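Local atomic coordinates of single-stranded DNA-binding protein DdrB (Deinococcus radiodurans, PDB entry 4NOE), a protein that binds single-stranded DNA and promotes accurate annealing of complementary strands, probably as part of the response to DNA damage. Residues L78-R82 with G83-R87. Numbering follows the deposited sequence.
With nucleotides of chain F.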
ATOM      1  N   LEU E  78       9.015  20.586  27.854  1.00 25.46           N
ATOM      2  CA  LEU E  78       8.009  20.272  26.828  1.00 26.45           C
ATOM      3  C   LEU E  78       7.350  21.509  26.240  1.00 27.56           C
ATOM      4  O   LEU E  78       7.349  22.572  26.853  1.00 28.40           O
ATOM      5  CB  LEU E  78       6.915  19.375  27.395  1.00 24.38           C
ATOM      6  CG  LEU E  78       7.324  18.006  27.941  1.00 33.21           C
ATOM      7  CD1 LEU E  78       6.152  17.389  28.688  1.00 29.11           C
ATOM      8  CD2 LEU E  78       7.778  17.086  26.818  1.00 27.32           C
ATOM      9  N   VAL E  79       6.776  21.354  25.048  1.00 22.25           N
ATOM     10  CA  VAL E  79       5.939  22.388  24.477  1.00 19.57           C
ATOM     11  C   VAL E  79       4.588  21.791  24.117  1.00 18.90           C
ATOM     12  O   VAL E  79       4.511  20.715  23.515  1.00 18.41           O
ATOM     13  CB  VAL E  79       6.591  23.034  23.234  1.00 21.57           C
ATOM     14  CG1 VAL E  79       5.558  23.798  22.427  1.00 16.50           C
ATOM     15  CG2 VAL E  79       7.738  23.956  23.650  1.00 21.07           C
ATOM     16  N   ILE E  80       3.527  22.488  24.510  1.00 19.42           N
ATOM     17  CA  ILE E  80       2.167  22.030  24.287  1.00 15.99           C
ATOM     18  C   ILE E  80       1.593  22.811  23.122  1.00 17.11           C
ATOM     19  O   ILE E  80       1.535  24.040  23.158  1.00 19.62           O
ATOM     20  CB  ILE E  80       1.278  22.295  25.511  1.00 21.23           C
ATOM     21  CG1 ILE E  80       1.935  21.772  26.795  1.00 22.70           C
ATOM     22  CG2 ILE E  80      -0.106  21.683  25.305  1.00 23.93           C
ATOM     23  CD1 ILE E  80       2.239  20.287  26.760  1.00 32.46           C
ATOM     24  N   HIS E  81       1.154  22.095  22.095  1.00 14.00           N
ATOM     25  CA  HIS E  81       0.586  22.725  20.914  1.00 10.94           C
ATOM     26  C   HIS E  81      -0.587  21.879  20.430  1.00 18.85           C
ATOM     27  O   HIS E  81      -0.415  20.683  20.157  1.00 13.82           O
ATOM     28  CB  HIS E  81       1.667  22.818  19.831  1.00  9.13           C
ATOM     29  CG  HIS E  81       1.203  23.443  18.545  1.00 20.18           C
ATOM     30  ND1 HIS E  81       0.766  22.699  17.468  1.00 15.31           N
ATOM     31  CD2 HIS E  81       1.138  24.740  18.160  1.00 18.35           C
ATOM     32  CE1 HIS E  81       0.453  23.514  16.473  1.00 14.65           C
ATOM     33  NE2 HIS E  81       0.673  24.755  16.862  1.00 12.24           N
ATOM     34  N   ARG E  82      -1.767  22.497  20.331  1.00 16.72           N
ATOM     35  CA  ARG E  82      -3.011  21.794  19.982  1.00 20.83           C
ATOM     36  C   ARG E  82      -3.248  20.513  20.774  1.00 22.57           C
ATOM     37  O   ARG E  82      -3.658  19.495  20.207  1.00 19.90           O
ATOM     38  CB  ARG E  82      -3.065  21.462  18.490  1.00 16.83           C
ATOM     39  CG  ARG E  82      -3.178  22.660  17.590  1.00 30.29           C
ATOM     40  CD  ARG E  82      -4.606  22.798  17.100  1.00 43.16           C
ATOM     41  NE  ARG E  82      -4.974  24.202  17.055  1.00 44.67           N
ATOM     42  CZ  ARG E  82      -6.135  24.690  17.462  1.00 29.48           C
ATOM     43  NH1 ARG E  82      -7.087  23.885  17.933  1.00 23.12           N
ATOM     44  NH2 ARG E  82      -6.342  25.990  17.379  1.00 26.90           N
ATOM     45  N   GLY E  83      -2.980  20.549  22.073  1.00 20.39           N
ATOM     46  CA  GLY E  83      -3.250  19.402  22.923  1.00 21.34           C
ATOM     47  C   GLY E  83      -2.199  18.302  22.923  1.00 26.60           C
ATOM     48  O   GLY E  83      -2.362  17.308  23.627  1.00 25.97           O
ATOM     49  N   HIS E  84      -1.129  18.474  22.144  1.00 22.38           N
ATOM     50  CA  HIS E  84      -0.039  17.495  22.105  1.00 14.53           C
ATOM     51  C   HIS E  84       1.214  18.042  22.786  1.00 16.47           C
ATOM     52  O   HIS E  84       1.482  19.249  22.743  1.00 17.01           O
ATOM     53  CB  HIS E  84       0.316  17.142  20.650  1.00 20.57           C
ATOM     54  CG  HIS E  84      -0.827  16.588  19.854  1.00 23.93           C
ATOM     55  ND1 HIS E  84      -1.265  15.286  19.980  1.00 27.44           N
ATOM     56  CD2 HIS E  84      -1.599  17.155  18.893  1.00 22.87           C
ATOM     57  CE1 HIS E  84      -2.271  15.080  19.148  1.00 30.99           C
ATOM     58  NE2 HIS E  84      -2.496  16.198  18.478  1.00 28.61           N
ATOM     59  N   ALA E  85       1.995  17.156  23.399  1.00 18.61           N
ATOM     60  CA  ALA E  85       3.249  17.556  24.039  1.00 22.71           C
ATOM     61  C   ALA E  85       4.404  17.225  23.115  1.00 21.16           C
ATOM     62  O   ALA E  85       4.471  16.120  22.578  1.00 18.95           O
ATOM     63  CB  ALA E  85       3.424  16.832  25.367  1.00 12.79           C
ATOM     64  N   TYR E  86       5.313  18.171  22.924  1.00 18.32           N
ATOM     65  CA  TYR E  86       6.499  17.918  22.113  1.00 14.98           C
ATOM     66  C   TYR E  86       7.735  18.064  22.982  1.00 16.03           C
ATOM     67  O   TYR E  86       7.869  19.059  23.694  1.00 21.39           O
ATOM     68  CB  TYR E  86       6.571  18.899  20.931  1.00 14.57           C
ATOM     69  CG  TYR E  86       5.435  18.729  19.952  1.00 12.20           C
ATOM     70  CD1 TYR E  86       4.201  19.318  20.189  1.00  8.14           C
ATOM     71  CD2 TYR E  86       5.592  17.974  18.799  1.00  7.76           C
ATOM     72  CE1 TYR E  86       3.158  19.159  19.307  1.00 12.28           C
ATOM     73  CE2 TYR E  86       4.530  17.805  17.895  1.00  8.02           C
ATOM     74  CZ  TYR E  86       3.322  18.397  18.167  1.00 12.16           C
ATOM     75  OH  TYR E  86       2.258  18.257  17.297  1.00 14.39           O
ATOM     76  N   ARG E  87       8.629  17.078  22.927  1.00 16.10           N
ATOM     77  CA  ARG E  87       9.880  17.129  23.698  1.00 22.89           C
ATOM     78  C   ARG E  87      10.958  17.980  23.043  1.00 20.41           C
ATOM     79  O   ARG E  87      11.138  17.944  21.816  1.00 16.17           O
ATOM     80  CB  ARG E  87      10.455  15.727  23.898  1.00 28.33           C
ATOM     81  CG  ARG E  87       9.830  14.964  25.040  1.00 35.84           C
ATOM     82  CD  ARG E  87      10.721  13.852  25.556  1.00 44.80           C
ATOM     83  NE  ARG E  87      10.049  13.149  26.643  1.00 56.56           N
ATOM     84  CZ  ARG E  87       9.159  12.177  26.463  1.00 59.83           C
ATOM     85  NH1 ARG E  87       8.588  11.597  27.509  1.00 63.09           N
ATOM     86  NH2 ARG E  87       8.840  11.781  25.237  1.00 56.69           N
TER
ATOM     87  P    DC F  28      10.836   9.779  23.603  1.00 39.21           P
ATOM     88  OP1  DC F  28      10.119  11.015  23.519  1.00 39.33           O
ATOM     89  OP2  DC F  28      11.097   9.259  24.902  1.00 42.90           O
ATOM     90  O5'  DC F  28      10.067   8.654  22.799  1.00 34.08           O
ATOM     91  C5'  DC F  28       9.327   8.939  21.631  1.00 27.23           C
ATOM     92  C4'  DC F  28       8.371   7.813  21.344  1.00 34.98           C
ATOM     93  O4'  DC F  28       9.102   6.591  21.190  1.00 34.53           O
ATOM     94  C3'  DC F  28       7.367   7.550  22.448  1.00 44.56           C
ATOM     95  O3'  DC F  28       6.249   8.341  22.110  1.00 56.01           O
ATOM     96  C2'  DC F  28       7.105   6.062  22.325  1.00 43.39           C
ATOM     97  C1'  DC F  28       8.366   5.497  21.677  1.00 39.03           C
ATOM     98  N1   DC F  28       9.262   4.723  22.545  1.00 46.99           N
ATOM     99  C2   DC F  28       9.695   3.463  22.124  1.00 51.83           C
ATOM    100  O2   DC F  28       9.266   3.006  21.063  1.00 52.40           O
ATOM    101  N3   DC F  28      10.555   2.769  22.897  1.00 52.27           N
ATOM    102  C4   DC F  28      11.002   3.298  24.034  1.00 55.16           C
ATOM    103  N4   DC F  28      11.847   2.578  24.765  1.00 59.99           N
ATOM    104  C5   DC F  28      10.597   4.590  24.473  1.00 50.37           C
ATOM    105  C6   DC F  28       9.740   5.263  23.702  1.00 50.55           C
TER
HETATM  106  O   HOH W   1       0.259  19.945  17.526  1.00 11.77           O
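V79 and Y86 form a hydrogen-bonded antiparallel pair, V79 N to Y86 O at 2.9 Å and Y86 N to V79 O at 2.7 Å. H81 and H84 make the next such pair and close a type I' turn. H84 N meets H81 O from well above the carbonyl plane. R82 and G83 occupy the turn with positive phi; at G83 (phi 82°, psi 0°) a CB would clash with R82 O, so glycine suits the place.

A water links polar atoms of the buried H81 and Y86, hydrogen-bonded to H81 O, to H81 ND1 and, at 2.6 Å, to Y86 OH. The H81 ring (CG anti to the backbone N, chi1 179°) meets it edge-on, in plane. Y86 OH is also hydrogen-bonded to R109 NE, and V79, H81 and Y86 pack on L132.

Across the other face, I80 CD1 touches A85 CB at 3.9 Å, a small methyl partner for a branched chain. L78 runs alongside R87, CD2 against CG at 3.4 Å, flanking the aliphatic stem of an arginine whose guanidinium has OP2 of DC28 of chain F over one face. This is a β-hairpin with a two-residue type I' loop, its outgoing strand carrying a DNA-contacting arginine.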